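Local coordinates for MSHA biogenesis protein MshE (Vibrio cholerae, PDB 5HTL), which binds cyclic di-GMP with high affinity through its N-terminal MshEN region and probably serves in biogenesis of the MSHA pilus, at residues H86-R91 with G140-Y145; L90-I95 with I104-P109. All coordinates share one frame; numbering follows the deposited sequence.

Interaction 1 of 2, residues H86-R91 with G140-Y145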
ATOM      1  N   HIS A  86      -3.303 -21.939   5.628  1.00 14.74           N
ATOM      2  CA  HIS A  86      -2.383 -20.917   5.143  1.00 15.23           C
ATOM      3  C   HIS A  86      -2.681 -19.542   5.722  1.00 13.52           C
ATOM      4  O   HIS A  86      -1.767 -18.798   6.069  1.00 13.80           O
ATOM      5  CB  HIS A  86      -2.374 -20.900   3.622  1.00 17.22           C
ATOM      6  CG  HIS A  86      -1.868 -22.180   3.037  1.00 20.18           C
ATOM      7  ND1 HIS A  86      -0.574 -22.605   3.216  1.00 26.09           N
ATOM      8  CD2 HIS A  86      -2.501 -23.148   2.334  1.00 22.09           C
ATOM      9  CE1 HIS A  86      -0.419 -23.780   2.622  1.00 23.83           C
ATOM     10  NE2 HIS A  86      -1.568 -24.129   2.080  1.00 22.43           N
ATOM     11  N   ALA A  87      -3.963 -19.206   5.830  1.00 14.60           N
ATOM     12  CA  ALA A  87      -4.370 -17.958   6.465  1.00 13.35           C
ATOM     13  C   ALA A  87      -3.806 -17.868   7.884  1.00 10.50           C
ATOM     14  O   ALA A  87      -3.218 -16.862   8.268  1.00 11.26           O
ATOM     15  CB  ALA A  87      -5.895 -17.854   6.473  1.00 13.60           C
ATOM     16  N   ARG A  88      -3.951 -18.933   8.658  1.00 11.84           N
ATOM     17  CA  ARG A  88      -3.434 -18.961  10.020  1.00 11.53           C
ATOM     18  C   ARG A  88      -1.910 -18.902  10.068  1.00 10.64           C
ATOM     19  O   ARG A  88      -1.358 -18.143  10.858  1.00 11.70           O
ATOM     20  CB  ARG A  88      -3.980 -20.171  10.783  1.00 12.73           C
ATOM     21  CG  ARG A  88      -5.489 -20.061  11.039  1.00 12.00           C
ATOM     22  CD  ARG A  88      -6.001 -21.253  11.859  1.00 14.07           C
ATOM     23  NE  ARG A  88      -7.433 -21.173  12.154  1.00 15.76           N
ATOM     24  CZ  ARG A  88      -7.964 -20.507  13.181  1.00 14.87           C
ATOM     25  NH1 ARG A  88      -7.198 -19.811  14.015  1.00 15.66           N
ATOM     26  NH2 ARG A  88      -9.275 -20.514  13.368  1.00 15.82           N
ATOM     27  N   ARG A  89      -1.231 -19.657   9.208  1.00 10.67           N
ATOM     28  CA  ARG A  89       0.240 -19.640   9.179  1.00 12.17           C
ATOM     29  C   ARG A  89       0.789 -18.255   8.876  1.00 12.95           C
ATOM     30  O   ARG A  89       1.750 -17.803   9.509  1.00 12.63           O
ATOM     31  CB  ARG A  89       0.795 -20.620   8.138  1.00 12.41           C
ATOM     32  CG  ARG A  89       2.338 -20.613   8.052  1.00 16.02           C
ATOM     33  CD  ARG A  89       2.813 -19.782   6.867  1.00 26.96           C
ATOM     34  NE  ARG A  89       4.244 -19.457   6.838  1.00 28.94           N
ATOM     35  CZ  ARG A  89       4.780 -18.339   7.326  1.00 30.61           C
ATOM     36  NH1 ARG A  89       4.021 -17.426   7.918  1.00 30.87           N
ATOM     37  NH2 ARG A  89       6.087 -18.132   7.228  1.00 36.38           N
ATOM     38  N   LEU A  90       0.161 -17.581   7.910  1.00 12.03           N
ATOM     39  CA  LEU A  90       0.655 -16.324   7.369  1.00 12.17           C
ATOM     40  C   LEU A  90       0.076 -15.118   8.089  1.00 12.91           C
ATOM     41  O   LEU A  90       0.473 -13.976   7.812  1.00 13.90           O
ATOM     42  CB  LEU A  90       0.297 -16.246   5.881  1.00 14.05           C
ATOM     43  CG  LEU A  90       0.963 -17.313   5.013  1.00 14.59           C
ATOM     44  CD1 LEU A  90       0.376 -17.323   3.609  1.00 21.23           C
ATOM     45  CD2 LEU A  90       2.456 -17.041   4.961  1.00 21.77           C
ATOM     46  N   ARG A  91      -0.853 -15.360   9.010  1.00 11.99           N
ATOM     47  CA  ARG A  91      -1.610 -14.301   9.687  1.00 11.54           C
ATOM     48  C   ARG A  91      -2.168 -13.303   8.668  1.00 11.24           C
ATOM     49  O   ARG A  91      -1.929 -12.092   8.747  1.00 12.49           O
ATOM     50  CB  ARG A  91      -0.780 -13.636  10.789  1.00 13.54           C
ATOM     51  CG  ARG A  91      -0.342 -14.634  11.878  1.00 14.23           C
ATOM     52  CD  ARG A  91       0.582 -13.979  12.897  1.00 19.47           C
ATOM     53  NE  ARG A  91       1.848 -13.597  12.284  1.00 18.27           N
ATOM     54  CZ  ARG A  91       2.751 -12.804  12.854  1.00 21.88           C
ATOM     55  NH1 ARG A  91       2.538 -12.322  14.071  1.00 21.62           N
ATOM     56  NH2 ARG A  91       3.866 -12.503  12.210  1.00 21.53           N
ATOM     57  N   GLY A 140     -11.089 -13.297  13.553  1.00 14.00           N
ATOM     58  CA  GLY A 140     -11.600 -13.408  12.201  1.00 14.21           C
ATOM     59  C   GLY A 140     -11.518 -14.828  11.672  1.00 14.17           C
ATOM     60  O   GLY A 140     -12.492 -15.337  11.117  1.00 16.03           O
ATOM     61  N   PHE A 141     -10.374 -15.488  11.852  1.00 14.89           N
ATOM     62  CA  PHE A 141     -10.225 -16.890  11.444  1.00 13.83           C
ATOM     63  C   PHE A 141     -11.298 -17.774  12.073  1.00 16.00           C
ATOM     64  O   PHE A 141     -11.844 -18.658  11.413  1.00 20.92           O
ATOM     65  CB  PHE A 141      -8.837 -17.428  11.822  1.00 15.67           C
ATOM     66  CG  PHE A 141      -7.694 -16.688  11.175  1.00 14.42           C
ATOM     67  CD1 PHE A 141      -6.492 -16.535  11.856  1.00 13.96           C
ATOM     68  CD2 PHE A 141      -7.815 -16.158   9.897  1.00 14.54           C
ATOM     69  CE1 PHE A 141      -5.420 -15.851  11.275  1.00 13.60           C
ATOM     70  CE2 PHE A 141      -6.745 -15.466   9.310  1.00 15.46           C
ATOM     71  CZ  PHE A 141      -5.553 -15.321  10.002  1.00 14.03           C
ATOM     72  N   ASP A 142     -11.589 -17.529  13.344  1.00 16.49           N
ATOM     73  CA  ASP A 142     -12.563 -18.331  14.083  1.00 20.29           C
ATOM     74  C   ASP A 142     -13.979 -18.080  13.578  1.00 23.22           C
ATOM     75  O   ASP A 142     -14.847 -18.961  13.628  1.00 23.35           O
ATOM     76  CB  ASP A 142     -12.468 -18.013  15.577  1.00 19.32           C
ATOM     77  CG  ASP A 142     -11.132 -18.406  16.174  1.00 28.07           C
ATOM     78  OD1 ASP A 142     -10.471 -19.303  15.608  1.00 34.06           O
ATOM     79  OD2 ASP A 142     -10.742 -17.825  17.211  1.00 31.41           O
ATOM     80  N   ARG A 143     -14.184 -16.872  13.070  1.00 22.00           N
ATOM     81  CA  ARG A 143     -15.482 -16.355  12.662  1.00 26.55           C
ATOM     82  C   ARG A 143     -15.836 -16.734  11.226  1.00 28.31           C
ATOM     83  O   ARG A 143     -16.989 -17.072  10.924  1.00 27.31           O
ATOM     84  CB  ARG A 143     -15.448 -14.826  12.806  1.00 25.22           C
ATOM     85  CG  ARG A 143     -16.697 -14.076  12.413  1.00 31.41           C
ATOM     86  CD  ARG A 143     -16.711 -12.701  13.075  1.00 28.92           C
ATOM     87  NE  ARG A 143     -15.943 -11.688  12.346  1.00 28.60           N
ATOM     88  CZ  ARG A 143     -14.904 -11.018  12.840  1.00 24.39           C
ATOM     89  NH1 ARG A 143     -14.482 -11.247  14.073  1.00 28.96           N
ATOM     90  NH2 ARG A 143     -14.281 -10.117  12.095  1.00 27.18           N
ATOM     91  N   TYR A 144     -14.839 -16.691  10.346  1.00 19.43           N
ATOM     92  CA  TYR A 144     -15.081 -16.807   8.914  1.00 19.72           C
ATOM     93  C   TYR A 144     -14.753 -18.170   8.306  1.00 23.24           C
ATOM     94  O   TYR A 144     -15.113 -18.433   7.158  1.00 30.23           O
ATOM     95  CB  TYR A 144     -14.328 -15.712   8.161  1.00 21.22           C
ATOM     96  CG  TYR A 144     -14.787 -14.315   8.521  1.00 19.46           C
ATOM     97  CD1 TYR A 144     -16.093 -13.909   8.270  1.00 24.11           C
ATOM     98  CD2 TYR A 144     -13.923 -13.404   9.113  1.00 17.49           C
ATOM     99  CE1 TYR A 144     -16.523 -12.634   8.598  1.00 27.96           C
ATOM    100  CE2 TYR A 144     -14.346 -12.129   9.446  1.00 20.38           C
ATOM    101  CZ  TYR A 144     -15.645 -11.751   9.186  1.00 22.49           C
ATOM    102  OH  TYR A 144     -16.066 -10.478   9.514  1.00 25.17           O
ATOM    103  N   TYR A 145     -14.051 -19.016   9.050  1.00 20.76           N
ATOM    104  CA  TYR A 145     -13.804 -20.382   8.600  1.00 22.36           C
ATOM    105  C   TYR A 145     -14.686 -21.346   9.377  1.00 32.69           C
ATOM    106  O   TYR A 145     -15.371 -20.945  10.314  1.00 32.58           O
ATOM    107  CB  TYR A 145     -12.332 -20.771   8.757  1.00 21.99           C
ATOM    108  CG  TYR A 145     -11.405 -20.088   7.777  1.00 19.36           C
ATOM    109  CD1 TYR A 145     -11.343 -20.495   6.448  1.00 18.60           C
ATOM    110  CD2 TYR A 145     -10.583 -19.044   8.182  1.00 17.80           C
ATOM    111  CE1 TYR A 145     -10.492 -19.880   5.551  1.00 15.25           C
ATOM    112  CE2 TYR A 145      -9.735 -18.417   7.294  1.00 16.71           C
ATOM    113  CZ  TYR A 145      -9.688 -18.837   5.982  1.00 15.07           C
ATOM    114  OH  TYR A 145      -8.836 -18.211   5.112  1.00 16.06           O
TER
HETATM  115  O   HOH W   1     -12.093 -21.609  12.239  1.00 33.93           O
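Ala87 turns its methyl group toward helix 134-144 and touches two aromatic side chains. Its CB lies 3.8 Å from CE2 of Phe141 and 3.3 Å from OH of Tyr145, whose hydroxyl is hydrogen-bonded to the carbonyl of Leu82. The Ala87 carbonyl also meets the phenylalanine, its O 3.3 Å from Phe141 CZ.

One residue on, Arg88 runs across the ring in the opposite sense to Phe141. Its CG makes an off-centre CH-pi contact, 4.2 Å from the centroid of the Phe141 ring. The chain is extended (chi2 -177° to CD, chi3 179° to NE), and the guanidinium rests one face on Phe141 CB, which sits over its centre. Arg88 NH2 donates a nearly straight hydrogen bond, 2.8 Å long, to OD1 of Asp142; the acceptor lies in the guanidinium plane, and the pair is a salt bridge. A water bridges NH2 of Arg88 to the carbonyl of Phe141, while NE forms a salt bridge with Glu84 one turn back, so two acids share the positive charge.

Arg91, the positive-phi residue of the Schellman motif that ends the helix, brings its CA to the edge of the phenyl ring, 4.1 Å from Phe141 CZ.

The two short helical segments run antiparallel at 171°, with axes 11.1 Å apart, spaced by these side chains. His86 and Arg89, directed away from helix 134-144, touch helix 112-121 at Gln121 and Phe113, so helix 84-90 lies between the two later helices.

Interaction 2 of 2, residues L90-I95 with I104-P109. With C2E (9,9'-[(2R,3R,3aS,5S,7aR,9R,10R,10aS,12S,14aR)-3,5,10,12-tetrahydroxy-5,12-dioxidooctahydro-2H,7H-difuro[3,2-d:3',2'-j][1,3,7,9,2,8]tetraoxadiphosphacyclododecine-2,9-diyl]bis(2-amino-1,9-dihydro-6H-purin-6-one)), chain C.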
ATOM      1  N   LEU A  90       0.161 -17.581   7.910  1.00 12.03           N
ATOM      2  CA  LEU A  90       0.655 -16.324   7.369  1.00 12.17           C
ATOM      3  C   LEU A  90       0.076 -15.118   8.089  1.00 12.91           C
ATOM      4  O   LEU A  90       0.473 -13.976   7.812  1.00 13.90           O
ATOM      5  CB  LEU A  90       0.297 -16.246   5.881  1.00 14.05           C
ATOM      6  CG  LEU A  90       0.963 -17.313   5.013  1.00 14.59           C
ATOM      7  CD1 LEU A  90       0.376 -17.323   3.609  1.00 21.23           C
ATOM      8  CD2 LEU A  90       2.456 -17.041   4.961  1.00 21.77           C
ATOM      9  N   ARG A  91      -0.853 -15.360   9.010  1.00 11.99           N
ATOM     10  CA  ARG A  91      -1.610 -14.301   9.687  1.00 11.54           C
ATOM     11  C   ARG A  91      -2.168 -13.303   8.668  1.00 11.24           C
ATOM     12  O   ARG A  91      -1.929 -12.092   8.747  1.00 12.49           O
ATOM     13  CB  ARG A  91      -0.780 -13.636  10.789  1.00 13.54           C
ATOM     14  CG  ARG A  91      -0.342 -14.634  11.878  1.00 14.23           C
ATOM     15  CD  ARG A  91       0.582 -13.979  12.897  1.00 19.47           C
ATOM     16  NE  ARG A  91       1.848 -13.597  12.284  1.00 18.27           N
ATOM     17  CZ  ARG A  91       2.751 -12.804  12.854  1.00 21.88           C
ATOM     18  NH1 ARG A  91       2.538 -12.322  14.071  1.00 21.62           N
ATOM     19  NH2 ARG A  91       3.866 -12.503  12.210  1.00 21.53           N
ATOM     20  N   ALA A  92      -2.933 -13.838   7.723  1.00 10.72           N
ATOM     21  CA  ALA A  92      -3.478 -13.080   6.594  1.00 10.15           C
ATOM     22  C   ALA A  92      -4.900 -13.532   6.350  1.00 10.58           C
ATOM     23  O   ALA A  92      -5.185 -14.723   6.395  1.00 12.08           O
ATOM     24  CB  ALA A  92      -2.638 -13.322   5.356  1.00 12.21           C
ATOM     25  N   LEU A  93      -5.792 -12.584   6.099  1.00 10.51           N
ATOM     26  CA  LEU A  93      -7.196 -12.877   5.820  1.00 11.62           C
ATOM     27  C   LEU A  93      -7.643 -12.134   4.575  1.00 10.34           C
ATOM     28  O   LEU A  93      -7.514 -10.914   4.496  1.00 11.49           O
ATOM     29  CB  LEU A  93      -8.068 -12.431   6.997  1.00 13.35           C
ATOM     30  CG  LEU A  93      -9.579 -12.689   6.909  1.00 14.07           C
ATOM     31  CD1 LEU A  93      -9.826 -14.179   7.024  1.00 14.31           C
ATOM     32  CD2 LEU A  93     -10.347 -11.958   8.002  1.00 14.65           C
ATOM     33  N   VAL A  94      -8.177 -12.865   3.603  1.00 12.28           N
ATOM     34  CA  VAL A  94      -8.757 -12.250   2.417  1.00 13.10           C
ATOM     35  C   VAL A  94     -10.134 -11.698   2.766  1.00 14.12           C
ATOM     36  O   VAL A  94     -11.035 -12.453   3.146  1.00 18.02           O
ATOM     37  CB  VAL A  94      -8.928 -13.272   1.281  1.00 13.31           C
ATOM     38  CG1 VAL A  94      -9.456 -12.576   0.032  1.00 20.15           C
ATOM     39  CG2 VAL A  94      -7.611 -13.969   0.997  1.00 17.27           C
ATOM     40  N   ILE A  95     -10.280 -10.376   2.690  1.00 14.20           N
ATOM     41  CA  ILE A  95     -11.528  -9.723   3.091  1.00 15.05           C
ATOM     42  C   ILE A  95     -12.288  -9.104   1.928  1.00 15.78           C
ATOM     43  O   ILE A  95     -13.417  -8.651   2.091  1.00 15.98           O
ATOM     44  CB  ILE A  95     -11.303  -8.650   4.193  1.00 16.06           C
ATOM     45  CG1 ILE A  95     -10.430  -7.504   3.678  1.00 14.34           C
ATOM     46  CG2 ILE A  95     -10.701  -9.287   5.450  1.00 16.37           C
ATOM     47  CD1 ILE A  95     -10.322  -6.303   4.651  1.00 17.25           C
ATOM     48  N   ILE A 104      -6.338  -7.869   1.382  1.00 12.11           N
ATOM     49  CA  ILE A 104      -5.848  -8.813   2.378  1.00 12.16           C
ATOM     50  C   ILE A 104      -5.423  -8.079   3.642  1.00 11.55           C
ATOM     51  O   ILE A 104      -4.560  -7.199   3.607  1.00 11.45           O
ATOM     52  CB  ILE A 104      -4.654  -9.631   1.834  1.00 14.42           C
ATOM     53  CG1 ILE A 104      -5.067 -10.393   0.564  1.00 16.98           C
ATOM     54  CG2 ILE A 104      -4.123 -10.597   2.901  1.00 13.61           C
ATOM     55  CD1 ILE A 104      -3.998 -11.323   0.019  1.00 21.32           C
ATOM     56  N   ALA A 105      -6.039  -8.459   4.759  1.00 10.81           N
ATOM     57  CA  ALA A 105      -5.642  -7.942   6.069  1.00 11.52           C
ATOM     58  C   ALA A 105      -4.529  -8.806   6.635  1.00 10.56           C
ATOM     59  O   ALA A 105      -4.643 -10.026   6.645  1.00 11.38           O
ATOM     60  CB  ALA A 105      -6.837  -7.914   7.017  1.00 14.58           C
HETATM   61  N   MSE A 106      -3.435  -8.194   7.069  1.00 11.58           N
HETATM   62  CA  MSE A 106      -2.343  -8.938   7.695  1.00 11.00           C
HETATM   63  C   MSE A 106      -1.963  -8.316   9.013  1.00 12.18           C
HETATM   64  O   MSE A 106      -2.080  -7.108   9.191  1.00 12.38           O
HETATM   65  CB  MSE A 106      -1.108  -8.929   6.803  1.00 15.34           C
HETATM   66  CG  MSE A 106      -1.283  -9.650   5.505  1.00 19.17           C
HETATM   67 SE   MSE A 106       0.391  -9.636   4.547  0.35 19.13          SE
HETATM   68  CE  MSE A 106       1.409 -10.860   5.646  1.00 21.39           C
ATOM     69  N   SER A 107      -1.478  -9.136   9.935  1.00 10.66           N
ATOM     70  CA  SER A 107      -0.975  -8.626  11.202  1.00 13.38           C
ATOM     71  C   SER A 107       0.407  -8.020  10.982  1.00 13.48           C
ATOM     72  O   SER A 107       0.798  -7.076  11.666  1.00 13.92           O
ATOM     73  CB  SER A 107      -0.877  -9.750  12.226  1.00 21.47           C
ATOM     74  OG  SER A 107       0.270 -10.524  11.987  1.00 24.28           O
ATOM     75  N   ASP A 108       1.143  -8.554  10.015  1.00 13.37           N
ATOM     76  CA  ASP A 108       2.472  -8.030   9.708  1.00 11.60           C
ATOM     77  C   ASP A 108       2.713  -7.900   8.205  1.00 13.94           C
ATOM     78  O   ASP A 108       3.316  -8.765   7.588  1.00 13.99           O
ATOM     79  CB  ASP A 108       3.556  -8.896  10.360  1.00 13.00           C
ATOM     80  CG  ASP A 108       4.940  -8.302  10.217  1.00 14.69           C
ATOM     81  OD1 ASP A 108       5.052  -7.174   9.704  1.00 17.24           O
ATOM     82  OD2 ASP A 108       5.910  -8.979  10.625  1.00 22.61           O
ATOM     83  N   PRO A 109       2.248  -6.800   7.604  1.00 14.88           N
ATOM     84  CA  PRO A 109       2.472  -6.614   6.166  1.00 19.04           C
ATOM     85  C   PRO A 109       3.947  -6.342   5.825  1.00 18.35           C
ATOM     86  O   PRO A 109       4.306  -6.402   4.654  1.00 25.24           O
ATOM     87  CB  PRO A 109       1.586  -5.403   5.821  1.00 17.60           C
ATOM     88  CG  PRO A 109       1.283  -4.756   7.123  1.00 19.12           C
ATOM     89  CD  PRO A 109       1.301  -5.823   8.158  1.00 15.51           C
TER
HETATM   90  P1  C2E C 201      12.949  -0.508   8.412  1.00 14.03           P
HETATM   91  O2P C2E C 201      12.168   0.449   9.278  1.00 13.94           O
HETATM   92  O1P C2E C 201      13.269   0.071   7.049  1.00 16.88           O
HETATM   93  O5' C2E C 201      14.273  -0.892   9.185  1.00 14.37           O
HETATM   94  C5' C2E C 201      15.200  -1.865   8.791  1.00 15.21           C
HETATM   95  C4' C2E C 201      16.192  -2.202   9.807  1.00 14.67           C
HETATM   96  O4' C2E C 201      16.977  -1.094  10.124  1.00 15.97           O
HETATM   97  C3' C2E C 201      15.550  -2.629  11.098  1.00 14.50           C
HETATM   98  O3' C2E C 201      15.429  -4.031  11.137  1.00 16.32           O
HETATM   99  C2' C2E C 201      16.366  -2.084  12.089  1.00 17.23           C
HETATM  100  O2' C2E C 201      17.350  -3.051  12.516  1.00 22.47           O
HETATM  101  C1' C2E C 201      17.023  -0.889  11.506  1.00 16.92           C
HETATM  102  N9  C2E C 201      16.287   0.304  11.793  1.00 18.02           N
HETATM  103  C8  C2E C 201      15.019   0.705  11.810  1.00 14.47           C
HETATM  104  N7  C2E C 201      15.040   2.003  12.139  1.00 14.75           N
HETATM  105  C5  C2E C 201      16.334   2.402  12.321  1.00 13.99           C
HETATM  106  C6  C2E C 201      16.887   3.642  12.660  1.00 14.74           C
HETATM  107  O6  C2E C 201      16.096   4.710  12.884  1.00 16.61           O
HETATM  108  N1  C2E C 201      18.216   3.753  12.775  1.00 16.03           N
HETATM  109  C2  C2E C 201      18.997   2.692  12.550  1.00 18.21           C
HETATM  110  N2  C2E C 201      20.408   2.876  12.689  1.00 20.60           N
HETATM  111  N3  C2E C 201      18.513   1.476  12.216  1.00 18.72           N
HETATM  112  C4  C2E C 201      17.179   1.293  12.093  1.00 19.09           C
HETATM  113  P11 C2E C 201      14.161  -4.730  11.800  1.00 15.54           P
HETATM  114  O21 C2E C 201      14.380  -6.231  11.887  1.00 19.21           O
HETATM  115  O11 C2E C 201      14.028  -4.188  13.193  1.00 17.09           O
HETATM  116  O5A C2E C 201      12.840  -4.345  11.062  1.00 15.47           O
HETATM  117  C5A C2E C 201      12.609  -4.698   9.708  1.00 16.05           C
HETATM  118  C4A C2E C 201      11.531  -4.005   9.051  1.00 14.38           C
HETATM  119  O4A C2E C 201      10.244  -4.410   9.634  1.00 15.17           O
HETATM  120  C3A C2E C 201      11.579  -2.539   9.246  1.00 14.24           C
HETATM  121  O3A C2E C 201      12.134  -1.838   8.151  1.00 12.77           O
HETATM  122  C2A C2E C 201      10.183  -2.119   9.482  1.00 14.51           C
HETATM  123  O2A C2E C 201       9.500  -1.798   8.337  1.00 16.93           O
HETATM  124  C1A C2E C 201       9.516  -3.297  10.097  1.00 15.72           C
HETATM  125  N91 C2E C 201       9.500  -3.405  11.550  1.00 12.87           N
HETATM  126  C81 C2E C 201      10.379  -2.916  12.447  1.00 14.33           C
HETATM  127  N71 C2E C 201      10.008  -3.283  13.686  1.00 15.13           N
HETATM  128  C51 C2E C 201       8.881  -4.027  13.584  1.00 14.54           C
HETATM  129  C61 C2E C 201       8.036  -4.687  14.483  1.00 21.69           C
HETATM  130  O61 C2E C 201       8.269  -4.681  15.848  1.00 19.54           O
HETATM  131  N11 C2E C 201       6.975  -5.346  14.021  1.00 19.21           N
HETATM  132  C21 C2E C 201       6.708  -5.389  12.719  1.00 18.58           C
HETATM  133  N21 C2E C 201       5.560  -6.107  12.335  1.00 20.78           N
HETATM  134  N31 C2E C 201       7.485  -4.783  11.813  1.00 17.71           N
HETATM  135  C41 C2E C 201       8.573  -4.102  12.232  1.00 16.21           C
HETATM  136  O   HOH W   2       0.933 -11.081   8.853  1.00 15.11           O
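Leu93 and Ala105 form the hydrogen-bonded pair of an antiparallel beta ladder: Leu93 N donates to Ala105 O, and Ala105 N to Leu93 O, both at 2.9 Å. Ala92 with Met106 and Val94 with Ile104 are the flanking non-hydrogen-bonded pairs, and CA-H...O contacts fill in between. On the face carrying these four residues, the Ala92 methyl touches CG of Met106 at 3.9 Å, a selenomethionine here, and CG2 of Ile104 at 4.0 Å.

Past the strand end, Ser107 N donates to Arg91 O at 3.2 Å. A water in reach of the same carbonyl probably donates to it and accepts from the Asp108 amide, 2.8 Å from Asp108 N.

Ser107 OG lies over one face of the Arg91 guanidinium: chi1 of 78° sets OG between the backbone N and the carbonyl carbon, and OG stands 3.3 Å from the guanidinium plane, toward its rim, without a hydrogen bond to NE. The Arg91 chain bends at chi3 (-66°, to NE), and NH1 is paired with Glu134. Asp108 points its carboxylate to cyclic di-GMP, whose exocyclic amine N21 donates to OD1 at 2.9 Å.

Farther out, strand 126-131 bonds to Ile104 and Met106 from the other edge of strand 101-106, and Leu137 and Phe141 cover Leu93.

NH2 of Arg91 is 4.4 Å from Asp108 OD2, too far for a salt bridge, though a charge this near may still favour the ionised carboxylate. The strand exit thus carries an acidic acceptor well suited to a guanine amine, in a pocket where Gln61 and Arg38 also hydrogen-bond the ligand.

How the interactions relate
Interactions 1 and 2 have centres 9 Å apart and start from the same piece of chain, since helix 84-90 runs almost directly into strand 92-98 and Leu90 and Arg91 belong to both. The chain then turns back through strand 101-106 for interaction 2, passes through helix 112-121 and strand 126-131, and returns in helix 134-144 to complete interaction 1. The two meet directly: Ala92 N probably bonds to Ala87 O, Phe141 CE2 lies against Ala92 O, and Tyr144 packs on Leu93. Through these contacts the C-terminal helix and the hairpin form one packed unit of the MshEN domain, with the cyclic di-GMP contact at the hairpin's exit.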